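Local coordinates for protein D-psicose 3-epimerase (Agrobacterium tumefaciens, PDB 2HK0) that catalyses the C-3 epimerisation of ketohexoses, interconverting D-fructose and D-psicose, probably with the help of a bound metal ion, at residues 24-34 and 262-273; 86-94 and 104-112. All coordinates share one frame; numbering follows the deposited sequence.

Contact 1 (24-34 and 262-273); sequences GIYYSYWEHEW and IMEPFVKTGGTI
With chi1 at -66°, Ile273 turns CG1 away from its own carbonyl carbon and up to the backbone N, and Trp34, with chi1 at -61°, swings its indole round to receive it. CG1 of Ile273 settles over the middle of the six-membered ring in a CH-pi contact, 3.5 Å from Trp34 CD2. The outer rim of the indole carries on to Phe266: Trp34 CH2 lies 3.9 Å from Phe266 CE1, the two planes turned 79° apart. Phe266 CZ then comes in at the edge of the Tyr26 ring, 3.8 Å from Tyr26 CD2, so side-chain contacts lead from Ile273, in helix 271-276, through Trp34 and Phe266 to Tyr26.

At the strands, 22-26 and 260-263 pair in parallel and close the TIM barrel. Met263 N donates to Gly24 O at 2.9 Å, and Tyr26 N to Met263 O at 3.1 Å. Ile25 CG1 packs against CG of Met263, a selenomethionine, at 3.7 Å; Ala299 of helix 289-307 touches Met263 too.

Between the strands and helix 271-276, two waters bridge the segments. Water 1 accepts from Val267 N and donates to Tyr29 O, while water 2 sits between His32 ND1 and the carbonyls of Lys268 and Gly270. At the helix the bonds are direct again: Ile273 N bonds His32 O at 3.1 Å, and Thr272 N reaches Glu33 OE2 at 2.8 Å from above the carboxylate plane. The hydroxyl of Thr272 is modelled too close to the same oxygen for its spacing to be trusted. Beyond the segments, Trp34 NE1 bonds Asp276.

A carboxylate and a carbonyl thus receive backbone N-H groups at the start of a helix, where the helix dipole would probably stabilise the negative charge of Glu33.

Contact 2 (86-94 and 104-112); sequences IGPSKTKNL and AGKAFFERT
Phe109 fills the middle of this contact, in which a beta-alpha loop of the TIM barrel folds back over the helix that follows it. Three loop side chains gather round its ring: Leu94 CD1 is 3.8 Å from Phe109 CE1, Pro88 CG approaches CZ, and Ile86 CG2 lies 4.0 Å from CE2. That same Ile86 methyl also meets the edge of Phe108, 3.9 Å from Phe108 CE2, while Ile86 CD1 and Thr112 CG2 come tip to tip.

At the other end the backbones nearly touch. Gly105 has no side chain to hold them apart, and its CA lies 3.6 Å from Asn93 N, a buried amide for which the model offers no partner. Alongside, the extended chain of Lys92 passes Ala104 CB and crosses Phe108 CB.

One shell out, Ser89 and Lys92 exchange backbone hydrogen bonds, and Asn93 ND2 adds a second donor to Ser89 O at 3.0 Å, while Asn93 OD1 accepts from the amides of Ser95 and Ser96. Ile156 of helix 142-162 also touches Phe109. Thr112 OG1, bonded also to Asn61, donates to Phe108 O from the opposite face of that carbonyl to Thr112 N.

In the fold
Contact 1 joins the first and last strands of the eight-stranded parallel barrel, 22-26 and 260-263, and the loops that follow them. Contact 2 belongs to the third strand: its loop leaves 81-85 and packs on helix 99-118. Along the chain the order is 24-34, then both halves of contact 2, then 262-273, so contact 1 is the long-range closure and contact 2 a local one. Their centres are 23 Å apart, their nearest atoms about 7 Å, and they do not touch; strand 52-56 runs between 22-26 and 81-85. Both include loops at the C-terminal ends of strands, the end where TIM-barrel enzymes carry their active sites.

Contact 1 (24-34 and 262-273)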
loop_
_atom_site.group_PDB
_atom_site.type_symbol
_atom_site.label_atom_id
_atom_site.label_comp_id
_atom_site.label_asym_id
_atom_site.label_seq_id
_atom_site.Cartn_x
_atom_site.Cartn_y
_atom_site.Cartn_z
ATOM N N GLY A 24 -19.305 10.550 12.116
ATOM C CA GLY A 24 -20.577 10.965 11.566
ATOM C C GLY A 24 -20.713 10.591 10.101
ATOM O O GLY A 24 -19.823 9.980 9.509
ATOM N N ILE A 25 -21.844 10.953 9.513
ATOM C CA ILE A 25 -22.099 10.690 8.109
ATOM C C ILE A 25 -22.936 11.836 7.544
ATOM O O ILE A 25 -23.766 12.408 8.254
ATOM C CB ILE A 25 -22.863 9.366 7.936
ATOM C CG1 ILE A 25 -23.156 9.110 6.448
ATOM C CG2 ILE A 25 -24.160 9.420 8.735
ATOM C CD1 ILE A 25 -23.475 7.645 6.114
ATOM N N TYR A 26 -22.701 12.178 6.280
ATOM C CA TYR A 26 -23.459 13.222 5.601
ATOM C C TYR A 26 -24.783 12.557 5.168
ATOM O O TYR A 26 -24.763 11.614 4.381
ATOM C CB TYR A 26 -22.667 13.697 4.379
ATOM C CG TYR A 26 -23.236 14.914 3.701
ATOM C CD1 TYR A 26 -23.610 16.034 4.443
ATOM C CD2 TYR A 26 -23.313 14.987 2.313
ATOM C CE1 TYR A 26 -24.041 17.204 3.818
ATOM C CE2 TYR A 26 -23.741 16.159 1.671
ATOM C CZ TYR A 26 -24.100 17.262 2.431
ATOM O OH TYR A 26 -24.492 18.430 1.815
ATOM N N TYR A 27 -25.923 13.049 5.665
ATOM C CA TYR A 27 -27.221 12.418 5.363
ATOM C C TYR A 27 -27.600 12.280 3.879
ATOM O O TYR A 27 -28.377 11.391 3.531
ATOM C CB TYR A 27 -28.360 13.119 6.130
ATOM C CG TYR A 27 -28.926 14.293 5.386
ATOM C CD1 TYR A 27 -28.196 15.474 5.260
ATOM C CD2 TYR A 27 -30.148 14.190 4.717
ATOM C CE1 TYR A 27 -28.658 16.524 4.480
ATOM C CE2 TYR A 27 -30.629 15.245 3.934
ATOM C CZ TYR A 27 -29.874 16.402 3.821
ATOM O OH TYR A 27 -30.324 17.441 3.051
ATOM N N SER A 28 -27.051 13.126 3.009
ATOM C CA SER A 28 -27.350 13.040 1.570
ATOM C C SER A 28 -26.953 11.696 0.929
ATOM O O SER A 28 -27.264 11.421 -0.238
ATOM C CB SER A 28 -26.671 14.176 0.813
ATOM O OG SER A 28 -27.340 15.396 1.060
ATOM N N TYR A 29 -26.241 10.882 1.690
ATOM C CA TYR A 29 -25.848 9.544 1.254
ATOM C C TYR A 29 -27.113 8.767 0.835
ATOM O O TYR A 29 -27.096 7.982 -0.103
ATOM C CB TYR A 29 -25.195 8.836 2.438
ATOM C CG TYR A 29 -25.052 7.334 2.342
ATOM C CD1 TYR A 29 -24.182 6.749 1.422
ATOM C CD2 TYR A 29 -25.688 6.506 3.260
ATOM C CE1 TYR A 29 -23.934 5.374 1.435
ATOM C CE2 TYR A 29 -25.459 5.140 3.282
ATOM C CZ TYR A 29 -24.576 4.574 2.375
ATOM O OH TYR A 29 -24.316 3.214 2.441
ATOM N N TRP A 30 -28.207 9.009 1.545
ATOM C CA TRP A 30 -29.482 8.328 1.296
ATOM C C TRP A 30 -30.416 9.039 0.302
ATOM O O TRP A 30 -31.507 8.538 0.021
ATOM C CB TRP A 30 -30.230 8.140 2.626
ATOM C CG TRP A 30 -29.666 7.068 3.539
ATOM C CD1 TRP A 30 -29.859 5.720 3.433
ATOM C CD2 TRP A 30 -28.821 7.261 4.683
ATOM N NE1 TRP A 30 -29.192 5.061 4.434
ATOM C CE2 TRP A 30 -28.543 5.984 5.216
ATOM C CE3 TRP A 30 -28.268 8.391 5.308
ATOM C CZ2 TRP A 30 -27.733 5.802 6.347
ATOM C CZ3 TRP A 30 -27.465 8.212 6.429
ATOM C CH2 TRP A 30 -27.205 6.925 6.936
ATOM N N GLU A 31 -30.004 10.180 -0.245
ATOM C CA GLU A 31 -30.878 10.907 -1.168
ATOM C C GLU A 31 -30.330 11.093 -2.578
ATOM O O GLU A 31 -29.184 10.729 -2.865
ATOM C CB GLU A 31 -31.219 12.277 -0.583
ATOM C CG GLU A 31 -31.985 12.227 0.730
ATOM C CD GLU A 31 -33.400 11.669 0.565
ATOM O OE1 GLU A 31 -33.996 11.865 -0.516
ATOM O OE2 GLU A 31 -33.917 11.048 1.519
ATOM N N HIS A 32 -31.161 11.671 -3.452
ATOM C CA HIS A 32 -30.788 11.931 -4.842
ATOM C C HIS A 32 -30.874 13.419 -5.134
ATOM O O HIS A 32 -30.387 13.890 -6.154
ATOM C CB HIS A 32 -31.733 11.205 -5.800
ATOM C CG HIS A 32 -31.793 9.729 -5.586
ATOM N ND1 HIS A 32 -30.677 8.924 -5.646
ATOM C CD2 HIS A 32 -32.834 8.912 -5.296
ATOM C CE1 HIS A 32 -31.028 7.673 -5.401
ATOM N NE2 HIS A 32 -32.331 7.639 -5.185
ATOM N N GLU A 33 -31.520 14.150 -4.234
ATOM C CA GLU A 33 -31.705 15.584 -4.382
ATOM C C GLU A 33 -31.168 16.320 -3.142
ATOM O O GLU A 33 -31.336 15.844 -2.010
ATOM C CB GLU A 33 -33.199 15.872 -4.538
ATOM C CG GLU A 33 -33.568 16.727 -5.725
ATOM C CD GLU A 33 -33.230 16.071 -7.044
ATOM O OE1 GLU A 33 -33.662 14.921 -7.280
ATOM O OE2 GLU A 33 -32.535 16.714 -7.848
ATOM N N TRP A 34 -30.530 17.474 -3.345
ATOM C CA TRP A 34 -30.012 18.242 -2.215
ATOM C C TRP A 34 -31.185 18.829 -1.422
ATOM O O TRP A 34 -31.042 19.192 -0.258
ATOM C CB TRP A 34 -29.131 19.407 -2.690
ATOM C CG TRP A 34 -27.908 19.023 -3.486
ATOM C CD1 TRP A 34 -27.638 19.367 -4.782
ATOM C CD2 TRP A 34 -26.778 18.270 -3.030
ATOM N NE1 TRP A 34 -26.409 18.880 -5.157
ATOM C CE2 TRP A 34 -25.859 18.203 -4.103
ATOM C CE3 TRP A 34 -26.450 17.649 -1.820
ATOM C CZ2 TRP A 34 -24.632 17.539 -4.003
ATOM C CZ3 TRP A 34 -25.220 16.981 -1.721
ATOM C CH2 TRP A 34 -24.330 16.935 -2.807
ATOM N N ILE A 262 -16.307 12.531 9.371
ATOM C CA ILE A 262 -17.583 12.340 8.693
ATOM C C ILE A 262 -17.405 11.585 7.391
ATOM O O ILE A 262 -16.655 12.033 6.503
ATOM C CB ILE A 262 -18.235 13.693 8.309
ATOM C CG1 ILE A 262 -18.154 14.683 9.480
ATOM C CG2 ILE A 262 -19.700 13.455 7.848
ATOM C CD1 ILE A 262 -18.880 14.228 10.735
HETATM N N MSE A 263 -18.071 10.446 7.252
HETATM C CA MSE A 263 -17.970 9.734 5.974
HETATM C C MSE A 263 -18.957 10.447 5.038
HETATM O O MSE A 263 -20.084 10.756 5.421
HETATM C CB MSE A 263 -18.312 8.249 6.114
HETATM C CG MSE A 263 -19.672 7.935 6.701
HETATM SE SE MSE A 263 -19.834 5.982 6.858
HETATM C CE MSE A 263 -18.522 5.632 8.241
ATOM N N GLU A 264 -18.513 10.718 3.817
ATOM C CA GLU A 264 -19.308 11.439 2.835
ATOM C C GLU A 264 -19.435 10.573 1.583
ATOM O O GLU A 264 -18.930 10.911 0.518
ATOM C CB GLU A 264 -18.581 12.751 2.525
ATOM C CG GLU A 264 -19.265 13.692 1.561
ATOM C CD GLU A 264 -18.418 14.937 1.314
ATOM O OE1 GLU A 264 -17.203 14.783 1.074
ATOM O OE2 GLU A 264 -18.960 16.062 1.361
ATOM N N PRO A 265 -20.123 9.435 1.700
ATOM C CA PRO A 265 -20.253 8.579 0.523
ATOM C C PRO A 265 -21.339 8.995 -0.466
ATOM O O PRO A 265 -22.414 9.449 -0.089
ATOM C CB PRO A 265 -20.491 7.197 1.133
ATOM C CG PRO A 265 -21.281 7.517 2.392
ATOM C CD PRO A 265 -20.740 8.831 2.903
ATOM N N PHE A 266 -21.029 8.844 -1.743
ATOM C CA PHE A 266 -21.967 9.169 -2.812
ATOM C C PHE A 266 -21.870 7.983 -3.777
ATOM O O PHE A 266 -20.934 7.893 -4.581
ATOM C CB PHE A 266 -21.556 10.475 -3.507
ATOM C CG PHE A 266 -21.761 11.724 -2.662
ATOM C CD1 PHE A 266 -23.046 12.198 -2.391
ATOM C CD2 PHE A 266 -20.664 12.447 -2.181
ATOM C CE1 PHE A 266 -23.240 13.385 -1.651
ATOM C CE2 PHE A 266 -20.837 13.625 -1.448
ATOM C CZ PHE A 266 -22.135 14.100 -1.179
ATOM N N VAL A 267 -22.840 7.077 -3.685
ATOM C CA VAL A 267 -22.841 5.877 -4.492
ATOM C C VAL A 267 -24.102 5.688 -5.364
ATOM O O VAL A 267 -24.224 4.680 -6.060
ATOM C CB VAL A 267 -22.660 4.627 -3.579
ATOM C CG1 VAL A 267 -21.326 4.724 -2.790
ATOM C CG2 VAL A 267 -23.833 4.518 -2.614
ATOM N N LYS A 268 -25.018 6.652 -5.338
ATOM C CA LYS A 268 -26.245 6.564 -6.129
ATOM C C LYS A 268 -26.313 7.535 -7.310
ATOM O O LYS A 268 -26.068 8.734 -7.163
ATOM C CB LYS A 268 -27.461 6.788 -5.225
ATOM C CG LYS A 268 -27.705 5.658 -4.222
ATOM C CD LYS A 268 -28.136 4.368 -4.927
ATOM C CE LYS A 268 -28.466 3.253 -3.916
ATOM N NZ LYS A 268 -29.047 2.010 -4.550
ATOM N N THR A 269 -26.654 7.003 -8.485
ATOM C CA THR A 269 -26.776 7.819 -9.689
ATOM C C THR A 269 -28.123 8.518 -9.669
ATOM O O THR A 269 -29.015 8.128 -8.913
ATOM C CB THR A 269 -26.804 6.981 -10.975
ATOM O OG1 THR A 269 -28.045 6.260 -11.020
ATOM C CG2 THR A 269 -25.640 6.002 -11.026
ATOM N N GLY A 270 -28.268 9.537 -10.513
ATOM C CA GLY A 270 -29.532 10.251 -10.618
ATOM C C GLY A 270 -29.769 11.459 -9.723
ATOM O O GLY A 270 -29.163 11.618 -8.659
ATOM N N GLY A 271 -30.684 12.314 -10.167
ATOM C CA GLY A 271 -31.018 13.508 -9.418
ATOM C C GLY A 271 -29.907 14.529 -9.476
ATOM O O GLY A 271 -28.899 14.340 -10.155
ATOM N N THR A 272 -30.102 15.623 -8.759
ATOM C CA THR A 272 -29.128 16.700 -8.696
ATOM C C THR A 272 -27.799 16.254 -8.058
ATOM O O THR A 272 -26.726 16.666 -8.496
ATOM C CB THR A 272 -29.702 17.873 -7.887
ATOM O OG1 THR A 272 -30.937 18.286 -8.481
ATOM C CG2 THR A 272 -28.742 19.046 -7.887
ATOM N N ILE A 273 -27.874 15.425 -7.018
ATOM C CA ILE A 273 -26.654 14.961 -6.360
ATOM C C ILE A 273 -25.861 14.120 -7.366
ATOM O O ILE A 273 -24.661 14.338 -7.570
ATOM C CB ILE A 273 -26.992 14.118 -5.097
ATOM C CG1 ILE A 273 -27.646 15.019 -4.047
ATOM C CG2 ILE A 273 -25.731 13.479 -4.530
ATOM C CD1 ILE A 273 -28.199 14.284 -2.855
HETATM O O HOH W 1 -25.295 7.861 -2.283
HETATM O O HOH W 2 -28.193 10.396 -6.615
#

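Contact 2 (86-94 and 104-112)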
loop_
_atom_site.group_PDB
_atom_site.type_symbol
_atom_site.label_atom_id
_atom_site.label_comp_id
_atom_site.label_asym_id
_atom_site.label_seq_id
_atom_site.Cartn_x
_atom_site.Cartn_y
_atom_site.Cartn_z
ATOM N N ILE A 86 -21.342 24.113 4.235
ATOM C CA ILE A 86 -21.824 25.345 3.608
ATOM C C ILE A 86 -21.215 25.451 2.218
ATOM O O ILE A 86 -19.996 25.346 2.054
ATOM C CB ILE A 86 -21.418 26.607 4.406
ATOM C CG1 ILE A 86 -22.235 26.701 5.698
ATOM C CG2 ILE A 86 -21.645 27.871 3.553
ATOM C CD1 ILE A 86 -21.989 27.980 6.487
ATOM N N GLY A 87 -22.070 25.653 1.220
ATOM C CA GLY A 87 -21.596 25.775 -0.148
ATOM C C GLY A 87 -22.000 27.117 -0.726
ATOM O O GLY A 87 -23.129 27.281 -1.170
ATOM N N PRO A 88 -21.100 28.105 -0.722
ATOM C CA PRO A 88 -21.405 29.434 -1.258
ATOM C C PRO A 88 -21.730 29.326 -2.749
ATOM O O PRO A 88 -21.307 28.377 -3.407
ATOM C CB PRO A 88 -20.115 30.215 -1.008
ATOM C CG PRO A 88 -19.474 29.485 0.143
ATOM C CD PRO A 88 -19.718 28.047 -0.227
ATOM N N SER A 89 -22.465 30.301 -3.277
ATOM C CA SER A 89 -22.845 30.298 -4.687
ATOM C C SER A 89 -22.098 31.366 -5.464
ATOM O O SER A 89 -21.391 32.184 -4.882
ATOM C CB SER A 89 -24.354 30.531 -4.828
ATOM O OG SER A 89 -24.682 31.888 -4.593
ATOM N N LYS A 90 -22.266 31.360 -6.784
ATOM C CA LYS A 90 -21.607 32.335 -7.647
ATOM C C LYS A 90 -22.016 33.762 -7.315
ATOM O O LYS A 90 -21.227 34.683 -7.462
ATOM C CB LYS A 90 -21.917 32.059 -9.125
ATOM C CG LYS A 90 -21.535 30.659 -9.581
ATOM C CD LYS A 90 -21.561 30.505 -11.100
ATOM C CE LYS A 90 -21.041 29.119 -11.516
ATOM N NZ LYS A 90 -20.811 29.000 -12.991
ATOM N N THR A 91 -23.250 33.941 -6.858
ATOM C CA THR A 91 -23.752 35.273 -6.520
ATOM C C THR A 91 -23.530 35.679 -5.057
ATOM O O THR A 91 -23.643 36.852 -4.712
ATOM C CB THR A 91 -25.252 35.371 -6.845
ATOM O OG1 THR A 91 -25.939 34.275 -6.231
ATOM C CG2 THR A 91 -25.473 35.316 -8.348
ATOM N N LYS A 92 -23.226 34.710 -4.198
ATOM C CA LYS A 92 -22.984 34.996 -2.785
ATOM C C LYS A 92 -21.759 34.227 -2.308
ATOM O O LYS A 92 -21.873 33.069 -1.914
ATOM C CB LYS A 92 -24.198 34.594 -1.934
ATOM C CG LYS A 92 -25.490 35.260 -2.357
ATOM C CD LYS A 92 -26.643 34.870 -1.448
ATOM C CE LYS A 92 -27.946 35.510 -1.908
ATOM N NZ LYS A 92 -29.077 35.090 -1.039
ATOM N N ASN A 93 -20.593 34.862 -2.359
ATOM C CA ASN A 93 -19.362 34.209 -1.923
ATOM C C ASN A 93 -18.344 35.264 -1.562
ATOM O O ASN A 93 -18.472 36.422 -1.971
ATOM C CB ASN A 93 -18.808 33.310 -3.026
ATOM C CG ASN A 93 -18.288 34.095 -4.209
ATOM O OD1 ASN A 93 -17.277 34.797 -4.109
ATOM N ND2 ASN A 93 -18.975 33.981 -5.339
ATOM N N LEU A 94 -17.320 34.854 -0.821
ATOM C CA LEU A 94 -16.286 35.768 -0.342
ATOM C C LEU A 94 -15.071 35.979 -1.236
ATOM O O LEU A 94 -14.209 36.801 -0.931
ATOM C CB LEU A 94 -15.801 35.298 1.034
ATOM C CG LEU A 94 -16.898 34.918 2.032
ATOM C CD1 LEU A 94 -16.298 34.244 3.253
ATOM C CD2 LEU A 94 -17.679 36.165 2.415
ATOM N N ALA A 104 -22.803 40.387 -0.405
ATOM C CA ALA A 104 -23.918 39.457 -0.287
ATOM C C ALA A 104 -23.431 38.149 0.352
ATOM O O ALA A 104 -24.160 37.503 1.107
ATOM C CB ALA A 104 -24.534 39.191 -1.659
ATOM N N GLY A 105 -22.196 37.762 0.051
ATOM C CA GLY A 105 -21.655 36.542 0.635
ATOM C C GLY A 105 -21.500 36.715 2.137
ATOM O O GLY A 105 -21.844 35.828 2.918
ATOM N N LYS A 106 -20.983 37.871 2.547
ATOM C CA LYS A 106 -20.795 38.142 3.968
ATOM C C LYS A 106 -22.145 38.145 4.681
ATOM O O LYS A 106 -22.272 37.599 5.791
ATOM C CB LYS A 106 -20.091 39.479 4.170
ATOM C CG LYS A 106 -19.893 39.832 5.632
ATOM C CD LYS A 106 -19.133 41.126 5.793
ATOM C CE LYS A 106 -18.811 41.379 7.254
ATOM N NZ LYS A 106 -18.101 42.668 7.421
ATOM N N ALA A 107 -23.150 38.748 4.048
ATOM C CA ALA A 107 -24.495 38.791 4.620
ATOM C C ALA A 107 -25.052 37.376 4.698
ATOM O O ALA A 107 -25.693 37.016 5.679
ATOM C CB ALA A 107 -25.412 39.665 3.775
ATOM N N PHE A 108 -24.820 36.579 3.657
ATOM C CA PHE A 108 -25.276 35.187 3.628
ATOM C C PHE A 108 -24.637 34.365 4.767
ATOM O O PHE A 108 -25.298 33.560 5.420
ATOM C CB PHE A 108 -24.929 34.549 2.276
ATOM C CG PHE A 108 -24.905 33.039 2.300
ATOM C CD1 PHE A 108 -26.087 32.304 2.379
ATOM C CD2 PHE A 108 -23.693 32.352 2.239
ATOM C CE1 PHE A 108 -26.059 30.900 2.391
ATOM C CE2 PHE A 108 -23.655 30.955 2.253
ATOM C CZ PHE A 108 -24.843 30.229 2.327
ATOM N N PHE A 109 -23.344 34.548 4.996
ATOM C CA PHE A 109 -22.686 33.810 6.058
ATOM C C PHE A 109 -23.207 34.181 7.439
ATOM O O PHE A 109 -23.472 33.307 8.262
ATOM C CB PHE A 109 -21.170 34.019 6.013
ATOM C CG PHE A 109 -20.447 33.000 5.182
ATOM C CD1 PHE A 109 -20.176 33.236 3.834
ATOM C CD2 PHE A 109 -20.050 31.791 5.743
ATOM C CE1 PHE A 109 -19.514 32.278 3.057
ATOM C CE2 PHE A 109 -19.384 30.824 4.974
ATOM C CZ PHE A 109 -19.117 31.068 3.633
ATOM N N GLU A 110 -23.355 35.477 7.698
ATOM C CA GLU A 110 -23.843 35.917 9.000
ATOM C C GLU A 110 -25.215 35.331 9.309
ATOM O O GLU A 110 -25.455 34.839 10.408
ATOM C CB GLU A 110 -23.862 37.442 9.055
ATOM C CG GLU A 110 -22.449 37.996 9.093
ATOM C CD GLU A 110 -22.408 39.503 9.166
ATOM O OE1 GLU A 110 -23.369 40.097 9.707
ATOM O OE2 GLU A 110 -21.409 40.089 8.695
ATOM N N ARG A 111 -26.103 35.350 8.327
ATOM C CA ARG A 111 -27.442 34.791 8.506
ATOM C C ARG A 111 -27.388 33.279 8.773
ATOM O O ARG A 111 -28.019 32.761 9.706
ATOM C CB ARG A 111 -28.279 35.058 7.251
ATOM C CG ARG A 111 -29.663 34.446 7.285
ATOM C CD ARG A 111 -30.293 34.517 5.908
ATOM N NE ARG A 111 -31.702 34.147 5.920
ATOM C CZ ARG A 111 -32.389 33.835 4.824
ATOM N NH1 ARG A 111 -31.780 33.847 3.644
ATOM N NH2 ARG A 111 -33.680 33.527 4.903
ATOM N N THR A 112 -26.629 32.570 7.945
ATOM C CA THR A 112 -26.505 31.126 8.085
ATOM C C THR A 112 -25.877 30.762 9.425
ATOM O O THR A 112 -26.347 29.871 10.114
ATOM C CB THR A 112 -25.650 30.545 6.939
ATOM O OG1 THR A 112 -26.234 30.911 5.687
ATOM C CG2 THR A 112 -25.590 29.045 7.017
#